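Local coordinates for LipS lipolytic enzyme (PDB 4FBM), which is a thermostable, metagenome-derived lipolytic enzyme of the alpha/beta-hydrolase fold, probably hydrolysing ester bonds of lipids by a serine mechanism, at residues A[57-62]-A[188-193]; A[63-68]-A[123-128]; A[116-121]-A[280-285]; A[144-149]-A[217-222]. One frame throughout, in Å; residues are numbered along the deposited sequence.

How the contacts relate
Contacts 2, 3 and 4 are built on the central parallel sheet, while contact 1 lies beyond its C-terminal end. Contacts 2 and 3 share strand 119-125, their centres about 20 Å apart; contact 4 pairs its neighbour, strand 145-149, with strand 219-224. Contact 1 is about 11 Å from contact 2, centre to centre, and about 31 Å from contact 3. Along the chain, contact 2 is nested inside the loop closed by contact 1, contact 4 inside that closed by contact 3, and contact 2 closes before contact 4 opens. Contact 2 includes the probable nucleophile and contact 1 lies close by, whereas contact 3 lies at the other end of the strands, about 20 Å from the chain's centre.

Contact 1 (A[57-62]-A[188-193]); sequences GFTGSP and LAYPVT
Leu188 starts the contact by laying its CD2 methyl beside Ser61, with CD2 4.0 Å from Ser61 CB. Its chi1 of 165° carries CG away from the backbone N, and chi2, at an unstaggered 96°, then directs CD2 to the serine. Ala189 follows, its methyl against the Thr59 carbonyl with Gly60 CA just beyond, and its CA giving a CA-H...O contact to Thr59 O (3.2 Å). The same oxygen takes a hydrogen bond from Tyr190 N, 3.0 Å from Thr59 O, in the carbonyl plane and fairly straight (155° at the hydrogen). Beside it the Tyr190 ring brings CD2 to 4.0 Å from Thr59 CB, while its hydroxyl bonds Gly86 O and Thr89 N. Val192 contributes its carbonyl oxygen, near Thr59 CG2, and Thr193 meets the Phe58 ring obliquely, CG2 to CE2 4.2 Å. Thr59, with positive phi, is the third residue of a type II turn 57-60, which orients its carbonyl toward 188-193. The turn lies in the loop after strand 50-55, which in relatives contributes to the oxyanion hole, probably here too. Met94 of helix 91-96 packs on Phe58, Thr59 and Tyr190, and strand 192-194 pairs antiparallel with strand 172-174.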
loop_
_atom_site.group_PDB
_atom_site.type_symbol
_atom_site.label_atom_id
_atom_site.label_comp_id
_atom_site.label_asym_id
_atom_site.label_seq_id
_atom_site.Cartn_x
_atom_site.Cartn_y
_atom_site.Cartn_z
ATOM N N GLY A 57 -9.020 -13.726 6.907
ATOM C CA GLY A 57 -7.704 -13.135 6.711
ATOM C C GLY A 57 -6.699 -13.820 5.817
ATOM O O GLY A 57 -6.995 -14.753 5.102
ATOM N N PHE A 58 -5.482 -13.319 5.915
ATOM C CA PHE A 58 -4.361 -13.637 5.047
ATOM C C PHE A 58 -3.661 -14.940 5.475
ATOM O O PHE A 58 -3.175 -15.074 6.603
ATOM C CB PHE A 58 -3.434 -12.412 5.122
ATOM C CG PHE A 58 -2.260 -12.464 4.236
ATOM C CD1 PHE A 58 -2.402 -12.364 2.880
ATOM C CD2 PHE A 58 -0.990 -12.563 4.773
ATOM C CE1 PHE A 58 -1.286 -12.398 2.046
ATOM C CE2 PHE A 58 0.137 -12.605 3.947
ATOM C CZ PHE A 58 -0.009 -12.525 2.583
ATOM N N THR A 59 -3.626 -15.899 4.555
ATOM C CA THR A 59 -3.231 -17.291 4.835
ATOM C C THR A 59 -4.284 -18.040 5.647
ATOM O O THR A 59 -4.081 -19.196 5.972
ATOM C CB THR A 59 -1.843 -17.459 5.519
ATOM O OG1 THR A 59 -1.873 -16.926 6.850
ATOM C CG2 THR A 59 -0.772 -16.786 4.719
ATOM N N GLY A 60 -5.394 -17.366 5.954
ATOM C CA GLY A 60 -6.483 -17.891 6.771
ATOM C C GLY A 60 -7.483 -18.659 5.955
ATOM O O GLY A 60 -7.213 -19.007 4.830
ATOM N N SER A 61 -8.635 -18.948 6.537
ATOM C CA SER A 61 -9.751 -19.542 5.800
ATOM C C SER A 61 -11.047 -19.209 6.519
ATOM O O SER A 61 -11.025 -18.552 7.539
ATOM C CB SER A 61 -9.579 -21.042 5.627
ATOM O OG SER A 61 -9.891 -21.682 6.831
ATOM N N PRO A 62 -12.182 -19.628 5.964
ATOM C CA PRO A 62 -13.472 -19.487 6.600
ATOM C C PRO A 62 -13.490 -20.120 7.986
ATOM O O PRO A 62 -14.042 -19.505 8.898
ATOM C CB PRO A 62 -14.374 -20.277 5.687
ATOM C CG PRO A 62 -13.794 -20.148 4.421
ATOM C CD PRO A 62 -12.338 -20.124 4.594
ATOM N N LEU A 188 -6.884 -22.761 11.494
ATOM C CA LEU A 188 -6.507 -23.487 10.270
ATOM C C LEU A 188 -5.879 -22.593 9.183
ATOM O O LEU A 188 -6.436 -22.439 8.102
ATOM C CB LEU A 188 -7.726 -24.194 9.679
ATOM C CG LEU A 188 -7.524 -24.674 8.243
ATOM C CD1 LEU A 188 -7.112 -26.104 8.242
ATOM C CD2 LEU A 188 -8.726 -24.527 7.396
ATOM N N ALA A 189 -4.706 -22.029 9.466
ATOM C CA ALA A 189 -3.990 -21.160 8.531
ATOM C C ALA A 189 -2.814 -21.907 7.938
ATOM O O ALA A 189 -2.287 -22.811 8.547
ATOM C CB ALA A 189 -3.515 -19.939 9.243
ATOM N N TYR A 190 -2.394 -21.551 6.744
ATOM C CA TYR A 190 -1.219 -22.187 6.195
ATOM C C TYR A 190 -0.043 -22.098 7.188
ATOM O O TYR A 190 0.066 -21.156 7.972
ATOM C CB TYR A 190 -0.812 -21.500 4.920
ATOM C CG TYR A 190 -1.678 -21.668 3.728
ATOM C CD1 TYR A 190 -2.095 -22.902 3.299
ATOM C CD2 TYR A 190 -2.009 -20.573 2.976
ATOM C CE1 TYR A 190 -2.851 -23.028 2.170
ATOM C CE2 TYR A 190 -2.761 -20.682 1.864
ATOM C CZ TYR A 190 -3.183 -21.900 1.455
ATOM O OH TYR A 190 -3.933 -21.963 0.316
ATOM N N PRO A 191 0.825 -23.101 7.163
ATOM C CA PRO A 191 1.967 -23.141 8.060
ATOM C C PRO A 191 3.030 -22.152 7.642
ATOM O O PRO A 191 3.800 -21.659 8.448
ATOM C CB PRO A 191 2.485 -24.561 7.898
ATOM C CG PRO A 191 1.481 -25.283 7.084
ATOM C CD PRO A 191 0.749 -24.290 6.307
ATOM N N VAL A 192 3.075 -21.889 6.345
ATOM C CA VAL A 192 3.983 -20.909 5.764
ATOM C C VAL A 192 3.252 -19.652 5.282
ATOM O O VAL A 192 2.043 -19.647 5.083
ATOM C CB VAL A 192 4.751 -21.511 4.586
ATOM C CG1 VAL A 192 5.229 -22.866 4.918
ATOM C CG2 VAL A 192 3.876 -21.597 3.387
ATOM N N THR A 193 4.021 -18.587 5.099
ATOM C CA THR A 193 3.592 -17.355 4.458
ATOM C C THR A 193 4.280 -17.293 3.130
ATOM O O THR A 193 5.489 -17.200 3.117
ATOM C CB THR A 193 4.176 -16.225 5.216
ATOM O OG1 THR A 193 3.882 -16.421 6.592
ATOM C CG2 THR A 193 3.592 -14.933 4.774
#

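Contact 2 (A[63-68]-A[123-128]); sequences QSMRFL and TGLSMG
Ser64 meets Leu125 at the margin of this contact, its OG 4.2 Å from the leucine CD2; the hydroxyl is bonded to Ser61 O, so it serves Leu125 merely as a neighbour. Met65 makes the larger part of the contact. Its chain is bent at chi2 and chi3 (-65° and -73°), which folds the thioether across the Leu125 side chain at an oblique angle. SD lies 3.6 Å from Leu125 CB, and the terminal CE methyl lies against the strand backbone, 3.7 Å from Leu125 N and beside Gly124 CA. Three residues on, in helix 66-74, Leu68 points at Thr123, the two side chains meeting tip to tip with CD1 3.9 Å from CG2. Thr123 turns its methyl to the helix; its hydroxyl probably bonds Met147 O in the adjoining strand, though the modelled length is doubtfully short. Leu269 of helix 265-280 covers Leu68 as well. The segment 123-128 runs into Ser126, which has the positive phi of a nucleophile elbow and bonds His257; with Asp227 it probably forms the catalytic triad. No hydrogen bond joins the two segments, so the segment leading into helix 66-74 and its first turn rest on the strand before the probable nucleophile through buried van der Waals packing alone, with the Ser64 hydroxyl satisfied by its own loop.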
loop_
_atom_site.group_PDB
_atom_site.type_symbol
_atom_site.label_atom_id
_atom_site.label_comp_id
_atom_site.label_asym_id
_atom_site.label_seq_id
_atom_site.Cartn_x
_atom_site.Cartn_y
_atom_site.Cartn_z
ATOM N N GLN A 63 -12.853 -21.285 8.168
ATOM C CA GLN A 63 -12.872 -21.945 9.447
ATOM C C GLN A 63 -12.676 -20.933 10.518
ATOM O O GLN A 63 -13.346 -20.992 11.515
ATOM C CB GLN A 63 -11.767 -22.969 9.552
ATOM C CG GLN A 63 -11.620 -23.661 10.918
ATOM C CD GLN A 63 -10.729 -22.887 11.872
ATOM O OE1 GLN A 63 -9.836 -22.147 11.459
ATOM N NE2 GLN A 63 -10.977 -23.042 13.156
ATOM N N SER A 64 -11.783 -19.980 10.339
ATOM C CA SER A 64 -11.544 -19.082 11.447
ATOM C C SER A 64 -12.700 -18.105 11.693
ATOM O O SER A 64 -12.686 -17.330 12.677
ATOM C CB SER A 64 -10.210 -18.352 11.296
ATOM O OG SER A 64 -10.299 -17.219 10.452
ATOM N N MET A 65 -13.703 -18.147 10.812
ATOM C CA MET A 65 -14.842 -17.226 10.883
ATOM C C MET A 65 -16.151 -17.987 11.117
ATOM O O MET A 65 -17.234 -17.375 11.170
ATOM C CB MET A 65 -14.950 -16.429 9.580
ATOM C CG MET A 65 -13.712 -15.709 9.161
ATOM S SD MET A 65 -13.228 -14.396 10.285
ATOM C CE MET A 65 -14.409 -13.079 10.036
ATOM N N ARG A 66 -16.045 -19.314 11.251
ATOM C CA ARG A 66 -17.224 -20.190 11.253
ATOM C C ARG A 66 -18.099 -20.021 12.508
ATOM O O ARG A 66 -19.302 -20.293 12.486
ATOM C CB ARG A 66 -16.847 -21.663 11.006
ATOM C CG ARG A 66 -17.948 -22.456 10.279
ATOM C CD ARG A 66 -17.546 -23.883 9.876
ATOM N NE ARG A 66 -16.636 -23.909 8.725
ATOM C CZ ARG A 66 -16.993 -24.110 7.448
ATOM N NH1 ARG A 66 -18.270 -24.311 7.108
ATOM N NH2 ARG A 66 -16.057 -24.108 6.493
ATOM N N PHE A 67 -17.514 -19.537 13.593
ATOM C CA PHE A 67 -18.346 -19.264 14.727
ATOM C C PHE A 67 -19.263 -18.109 14.387
ATOM O O PHE A 67 -20.478 -18.292 14.392
ATOM C CB PHE A 67 -17.544 -18.979 15.967
ATOM C CG PHE A 67 -18.382 -18.855 17.206
ATOM C CD1 PHE A 67 -19.011 -19.977 17.766
ATOM C CD2 PHE A 67 -18.523 -17.609 17.833
ATOM C CE1 PHE A 67 -19.765 -19.849 18.925
ATOM C CE2 PHE A 67 -19.286 -17.475 19.009
ATOM C CZ PHE A 67 -19.913 -18.599 19.549
ATOM N N LEU A 68 -18.696 -16.945 14.056
ATOM C CA LEU A 68 -19.478 -15.768 13.606
ATOM C C LEU A 68 -20.599 -16.060 12.604
ATOM O O LEU A 68 -21.767 -15.839 12.876
ATOM C CB LEU A 68 -18.550 -14.760 12.957
ATOM C CG LEU A 68 -18.065 -13.667 13.869
ATOM C CD1 LEU A 68 -17.658 -12.501 13.012
ATOM C CD2 LEU A 68 -19.184 -13.289 14.800
ATOM N N THR A 123 -18.382 -7.585 7.899
ATOM C CA THR A 123 -17.463 -7.866 8.962
ATOM C C THR A 123 -16.350 -8.789 8.468
ATOM O O THR A 123 -16.566 -9.687 7.623
ATOM C CB THR A 123 -18.203 -8.428 10.201
ATOM O OG1 THR A 123 -17.529 -8.001 11.400
ATOM C CG2 THR A 123 -18.281 -9.937 10.155
ATOM N N GLY A 124 -15.148 -8.532 8.978
ATOM C CA GLY A 124 -13.978 -9.345 8.632
ATOM C C GLY A 124 -12.876 -9.259 9.664
ATOM O O GLY A 124 -12.800 -8.317 10.492
ATOM N N LEU A 125 -12.013 -10.261 9.614
ATOM C CA LEU A 125 -10.905 -10.392 10.568
ATOM C C LEU A 125 -9.624 -10.074 9.864
ATOM O O LEU A 125 -9.344 -10.641 8.812
ATOM C CB LEU A 125 -10.841 -11.831 11.145
ATOM C CG LEU A 125 -9.585 -12.233 11.935
ATOM C CD1 LEU A 125 -9.240 -11.233 13.046
ATOM C CD2 LEU A 125 -9.694 -13.617 12.487
ATOM N N SER A 126 -8.840 -9.183 10.449
ATOM C CA SER A 126 -7.460 -8.991 10.004
ATOM C C SER A 126 -7.425 -8.316 8.625
ATOM O O SER A 126 -7.798 -7.140 8.504
ATOM C CB SER A 126 -6.688 -10.329 10.004
ATOM O OG SER A 126 -5.300 -10.110 10.003
ATOM N N MET A 127 -6.975 -9.042 7.597
ATOM C CA MET A 127 -7.006 -8.516 6.239
ATOM C C MET A 127 -8.445 -8.408 5.829
ATOM O O MET A 127 -8.797 -7.473 5.129
ATOM C CB MET A 127 -6.234 -9.390 5.245
ATOM C CG MET A 127 -6.199 -8.752 3.861
ATOM S SD MET A 127 -5.440 -9.704 2.555
ATOM C CE MET A 127 -6.243 -11.312 2.571
ATOM N N GLY A 128 -9.261 -9.374 6.276
ATOM C CA GLY A 128 -10.728 -9.304 6.189
ATOM C C GLY A 128 -11.264 -8.009 6.796
ATOM O O GLY A 128 -12.248 -7.423 6.299
#

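Contact 3 (A[116-121]-A[280-285]); sequences RCDVLF and SKLAAA
Phe121 and Ser280 meet at the inner end of the contact, where Ser280 CB approaches the ring at its edge, near its plane, 4.1 Å from CE1. Ser280 holds OG between its own backbone N and carbonyl carbon (chi1 58°), from where the hydroxyl bonds Ile276 O one turn back in helix 265-280; the CB methylene is what remains for the aromatic ring. Val119, one strand repeat before Phe121, splits its two methyls between partners: CG1 is 4.5 Å from Ser280 CB, and CG2 is 4.4 Å from Leu282 CD2. Leu282 is brought round by Lys281, whose positive phi ends the helix. With CG opposite the backbone N (chi1 -178°) its side chain extends toward the strand and crosses that of Asp118 at about a right angle, CD2 lying 4.0 Å from Asp118 OD2. Asp118 tucks CG between its backbone N and C (chi1 50°), which helps bring OD2 near the leucine. Ile50 of the neighbouring strand 50-55 touches Val119, Phe121, Ser280 and Leu282, extending the sheet's side of the contact. Without a hydrogen bond or salt bridge, this is mostly apolar van der Waals packing at the start of an inner strand, buried at Phe121 and Ser280, exposed where the Asp118 carboxylate merely lies against a Leu282 methyl.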
loop_
_atom_site.group_PDB
_atom_site.type_symbol
_atom_site.label_atom_id
_atom_site.label_comp_id
_atom_site.label_asym_id
_atom_site.label_seq_id
_atom_site.Cartn_x
_atom_site.Cartn_y
_atom_site.Cartn_z
ATOM N N ARG A 116 -30.597 -11.274 -3.142
ATOM C CA ARG A 116 -31.662 -11.541 -2.156
ATOM C C ARG A 116 -31.788 -10.500 -1.054
ATOM O O ARG A 116 -32.566 -10.673 -0.126
ATOM C CB ARG A 116 -31.381 -12.842 -1.414
ATOM C CG ARG A 116 -31.035 -14.000 -2.290
ATOM C CD ARG A 116 -30.031 -14.894 -1.609
ATOM N NE ARG A 116 -29.892 -16.174 -2.304
ATOM C CZ ARG A 116 -29.207 -16.363 -3.434
ATOM N NH1 ARG A 116 -28.605 -15.344 -4.040
ATOM N NH2 ARG A 116 -29.133 -17.584 -3.968
ATOM N N CYS A 117 -31.006 -9.438 -1.089
ATOM C CA CYS A 117 -30.994 -8.588 0.081
ATOM C C CYS A 117 -31.099 -7.144 -0.286
ATOM O O CYS A 117 -30.725 -6.746 -1.382
ATOM C CB CYS A 117 -29.725 -8.824 0.910
ATOM S SG CYS A 117 -29.523 -10.502 1.537
ATOM N N ASP A 118 -31.605 -6.357 0.645
ATOM C CA ASP A 118 -31.573 -4.940 0.465
ATOM C C ASP A 118 -30.962 -4.190 1.658
ATOM O O ASP A 118 -30.715 -2.978 1.565
ATOM C CB ASP A 118 -32.942 -4.388 0.015
ATOM C CG ASP A 118 -34.104 -4.865 0.885
ATOM O OD1 ASP A 118 -35.279 -4.683 0.455
ATOM O OD2 ASP A 118 -33.851 -5.406 1.998
ATOM N N VAL A 119 -30.704 -4.888 2.764
ATOM C CA VAL A 119 -29.850 -4.288 3.783
ATOM C C VAL A 119 -28.580 -5.083 3.966
ATOM O O VAL A 119 -28.644 -6.249 4.340
ATOM C CB VAL A 119 -30.548 -4.093 5.142
ATOM C CG1 VAL A 119 -29.617 -3.410 6.084
ATOM C CG2 VAL A 119 -31.775 -3.215 5.005
ATOM N N LEU A 120 -27.428 -4.446 3.713
ATOM C CA LEU A 120 -26.113 -5.113 3.851
ATOM C C LEU A 120 -25.228 -4.634 4.997
ATOM O O LEU A 120 -25.145 -3.439 5.300
ATOM C CB LEU A 120 -25.294 -5.029 2.570
ATOM C CG LEU A 120 -25.750 -5.610 1.233
ATOM C CD1 LEU A 120 -24.497 -5.849 0.389
ATOM C CD2 LEU A 120 -26.551 -6.895 1.357
ATOM N N PHE A 121 -24.532 -5.605 5.585
ATOM C CA PHE A 121 -23.553 -5.419 6.647
ATOM C C PHE A 121 -22.213 -6.171 6.347
ATOM O O PHE A 121 -22.215 -7.329 5.865
ATOM C CB PHE A 121 -24.156 -5.961 7.940
ATOM C CG PHE A 121 -25.044 -5.006 8.643
ATOM C CD1 PHE A 121 -26.412 -5.147 8.586
ATOM C CD2 PHE A 121 -24.511 -3.975 9.383
ATOM C CE1 PHE A 121 -27.261 -4.259 9.264
ATOM C CE2 PHE A 121 -25.337 -3.076 10.062
ATOM C CZ PHE A 121 -26.727 -3.218 9.997
ATOM N N SER A 280 -30.566 -1.767 11.557
ATOM C CA SER A 280 -31.374 -2.194 10.435
ATOM C C SER A 280 -32.814 -1.820 10.645
ATOM O O SER A 280 -33.420 -1.182 9.782
ATOM C CB SER A 280 -31.259 -3.691 10.214
ATOM O OG SER A 280 -31.658 -4.390 11.377
ATOM N N LYS A 281 -33.367 -2.205 11.793
ATOM C CA LYS A 281 -34.806 -1.992 12.094
ATOM C C LYS A 281 -35.737 -2.838 11.153
ATOM O O LYS A 281 -36.953 -2.729 11.237
ATOM C CB LYS A 281 -35.236 -0.482 12.100
ATOM C CG LYS A 281 -34.237 0.565 12.638
ATOM C CD LYS A 281 -34.204 1.843 11.763
ATOM C CE LYS A 281 -33.098 1.788 10.684
ATOM N NZ LYS A 281 -33.400 2.451 9.367
ATOM N N LEU A 282 -35.169 -3.658 10.259
ATOM C CA LEU A 282 -35.940 -4.636 9.456
ATOM C C LEU A 282 -35.734 -6.064 10.037
ATOM O O LEU A 282 -36.223 -7.072 9.498
ATOM C CB LEU A 282 -35.584 -4.514 7.951
ATOM C CG LEU A 282 -36.233 -5.342 6.819
ATOM C CD1 LEU A 282 -37.756 -5.357 6.928
ATOM C CD2 LEU A 282 -35.793 -4.867 5.410
ATOM N N ALA A 283 -35.022 -6.103 11.166
ATOM C CA ALA A 283 -34.830 -7.287 11.985
ATOM C C ALA A 283 -35.912 -7.443 13.079
ATOM O O ALA A 283 -35.842 -6.786 14.116
ATOM C CB ALA A 283 -33.463 -7.239 12.607
ATOM N N ALA A 284 -36.896 -8.316 12.812
ATOM C CA ALA A 284 -37.905 -8.787 13.792
ATOM C C ALA A 284 -37.736 -10.291 14.222
ATOM O O ALA A 284 -38.220 -11.190 13.513
ATOM C CB ALA A 284 -39.318 -8.547 13.243
ATOM N N ALA A 285 -37.125 -10.547 15.401
ATOM C CA ALA A 285 -36.579 -11.896 15.785
ATOM C C ALA A 285 -36.898 -12.526 17.195
ATOM O O ALA A 285 -36.299 -12.172 18.229
ATOM C CB ALA A 285 -35.043 -11.918 15.523
#

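Contact 4 (A[144-149]-A[217-222]); sequences AGIMPI and CPALII
Ile146 is bonded through both its backbone N and its O to segment 217-222: its N donates to Pro218 O (3.0 Å) and its O accepts from Leu220 N (2.9 Å). The ladder resumes where Ile222 N bonds Pro148 O at 2.9 Å, nearly straight at 169°. Between these, Pro148 has no N-H to offer; its ring CD sits 3.4 Å from Leu220 O instead, and the same oxygen receives the CA-H of Met147. Side chains then pack on both faces. On one, Ile149 and Ile222 lie side by side pointing the same way, CG1 to CD1 4.0 Å, their like first torsions keeping them aligned; Met147 CG leans on Leu220 CD2 at 3.9 Å. On the other, Ile146 CG1 touches Ala219 CB (3.9 Å), and Pro148 approaches Ile221. Helix 265-280 covers Met147 through Ser272 and Phe275, and Ile242 backs Ala219 and Ile221. Strand 119-125 flanks segment 144-149, while strand 247-252 flanks 217-222. The two strands run parallel, 6° between their axes, as neighbours in the central sheet of an alpha/beta hydrolase, with a long insertion between them that holds the antiparallel pair 172-174 and 192-194.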
loop_
_atom_site.group_PDB
_atom_site.type_symbol
_atom_site.label_atom_id
_atom_site.label_comp_id
_atom_site.label_asym_id
_atom_site.label_seq_id
_atom_site.Cartn_x
_atom_site.Cartn_y
_atom_site.Cartn_z
ATOM N N ALA A 144 -25.163 -0.785 5.517
ATOM C CA ALA A 144 -25.784 -0.216 6.714
ATOM C C ALA A 144 -24.791 -0.169 7.876
ATOM O O ALA A 144 -24.872 0.730 8.701
ATOM C CB ALA A 144 -27.020 -0.960 7.101
ATOM N N GLY A 145 -23.855 -1.122 7.943
ATOM C CA GLY A 145 -22.792 -1.074 8.955
ATOM C C GLY A 145 -21.586 -2.014 8.824
ATOM O O GLY A 145 -21.654 -3.124 8.244
ATOM N N ILE A 146 -20.472 -1.583 9.400
ATOM C CA ILE A 146 -19.299 -2.424 9.397
ATOM C C ILE A 146 -18.737 -2.773 10.774
ATOM O O ILE A 146 -18.731 -1.943 11.676
ATOM C CB ILE A 146 -18.165 -1.810 8.556
ATOM C CG1 ILE A 146 -17.769 -0.425 9.090
ATOM C CG2 ILE A 146 -18.524 -1.854 7.068
ATOM C CD1 ILE A 146 -16.387 -0.020 8.675
ATOM N N MET A 147 -18.235 -3.997 10.909
ATOM C CA MET A 147 -17.569 -4.417 12.142
ATOM C C MET A 147 -16.186 -4.948 11.826
ATOM O O MET A 147 -15.970 -6.165 11.730
ATOM C CB MET A 147 -18.379 -5.477 12.916
ATOM C CG MET A 147 -19.807 -5.090 13.236
ATOM S SD MET A 147 -20.866 -5.394 11.790
ATOM C CE MET A 147 -21.561 -7.032 12.095
ATOM N N PRO A 148 -15.234 -4.031 11.642
ATOM C CA PRO A 148 -13.892 -4.529 11.410
ATOM C C PRO A 148 -13.285 -5.032 12.727
ATOM O O PRO A 148 -13.383 -4.351 13.756
ATOM C CB PRO A 148 -13.152 -3.324 10.816
ATOM C CG PRO A 148 -13.858 -2.142 11.348
ATOM C CD PRO A 148 -15.307 -2.562 11.555
ATOM N N ILE A 149 -12.733 -6.250 12.674
ATOM C CA ILE A 149 -12.088 -6.913 13.801
ATOM C C ILE A 149 -10.588 -7.007 13.521
ATOM O O ILE A 149 -10.156 -7.819 12.681
ATOM C CB ILE A 149 -12.634 -8.343 13.952
ATOM C CG1 ILE A 149 -14.140 -8.325 14.212
ATOM C CG2 ILE A 149 -11.839 -9.135 15.006
ATOM C CD1 ILE A 149 -14.770 -9.673 13.970
ATOM N N CYS A 217 -20.696 5.259 7.210
ATOM C CA CYS A 217 -21.645 4.376 7.839
ATOM C C CYS A 217 -21.265 4.017 9.263
ATOM O O CYS A 217 -20.124 4.212 9.690
ATOM C CB CYS A 217 -21.818 3.098 7.015
ATOM S SG CYS A 217 -20.459 1.967 7.084
ATOM N N PRO A 218 -22.242 3.516 10.010
ATOM C CA PRO A 218 -22.052 3.088 11.370
ATOM C C PRO A 218 -21.037 1.975 11.519
ATOM O O PRO A 218 -21.131 0.984 10.836
ATOM C CB PRO A 218 -23.442 2.571 11.740
ATOM C CG PRO A 218 -24.246 2.659 10.507
ATOM C CD PRO A 218 -23.662 3.713 9.730
ATOM N N ALA A 219 -20.111 2.141 12.458
ATOM C CA ALA A 219 -18.978 1.243 12.645
ATOM C C ALA A 219 -18.765 0.758 14.066
ATOM O O ALA A 219 -18.692 1.541 15.011
ATOM C CB ALA A 219 -17.745 1.932 12.193
ATOM N N LEU A 220 -18.621 -0.545 14.200
ATOM C CA LEU A 220 -18.200 -1.138 15.440
ATOM C C LEU A 220 -16.789 -1.678 15.260
ATOM O O LEU A 220 -16.578 -2.719 14.664
ATOM C CB LEU A 220 -19.170 -2.237 15.834
ATOM C CG LEU A 220 -18.799 -3.187 16.969
ATOM C CD1 LEU A 220 -18.730 -2.459 18.256
ATOM C CD2 LEU A 220 -19.755 -4.375 17.071
ATOM N N ILE A 221 -15.839 -0.938 15.802
ATOM C CA ILE A 221 -14.425 -1.202 15.665
ATOM C C ILE A 221 -13.903 -2.077 16.810
ATOM O O ILE A 221 -13.776 -1.647 17.958
ATOM C CB ILE A 221 -13.691 0.117 15.605
ATOM C CG1 ILE A 221 -14.224 0.902 14.429
ATOM C CG2 ILE A 221 -12.208 -0.075 15.434
ATOM C CD1 ILE A 221 -13.859 2.346 14.494
ATOM N N ILE A 222 -13.594 -3.313 16.478
ATOM C CA ILE A 222 -13.231 -4.267 17.471
ATOM C C ILE A 222 -11.769 -4.615 17.348
ATOM O O ILE A 222 -11.386 -5.451 16.519
ATOM C CB ILE A 222 -14.026 -5.520 17.297
ATOM C CG1 ILE A 222 -15.524 -5.191 17.362
ATOM C CG2 ILE A 222 -13.586 -6.555 18.339
ATOM C CD1 ILE A 222 -16.402 -6.320 16.799
#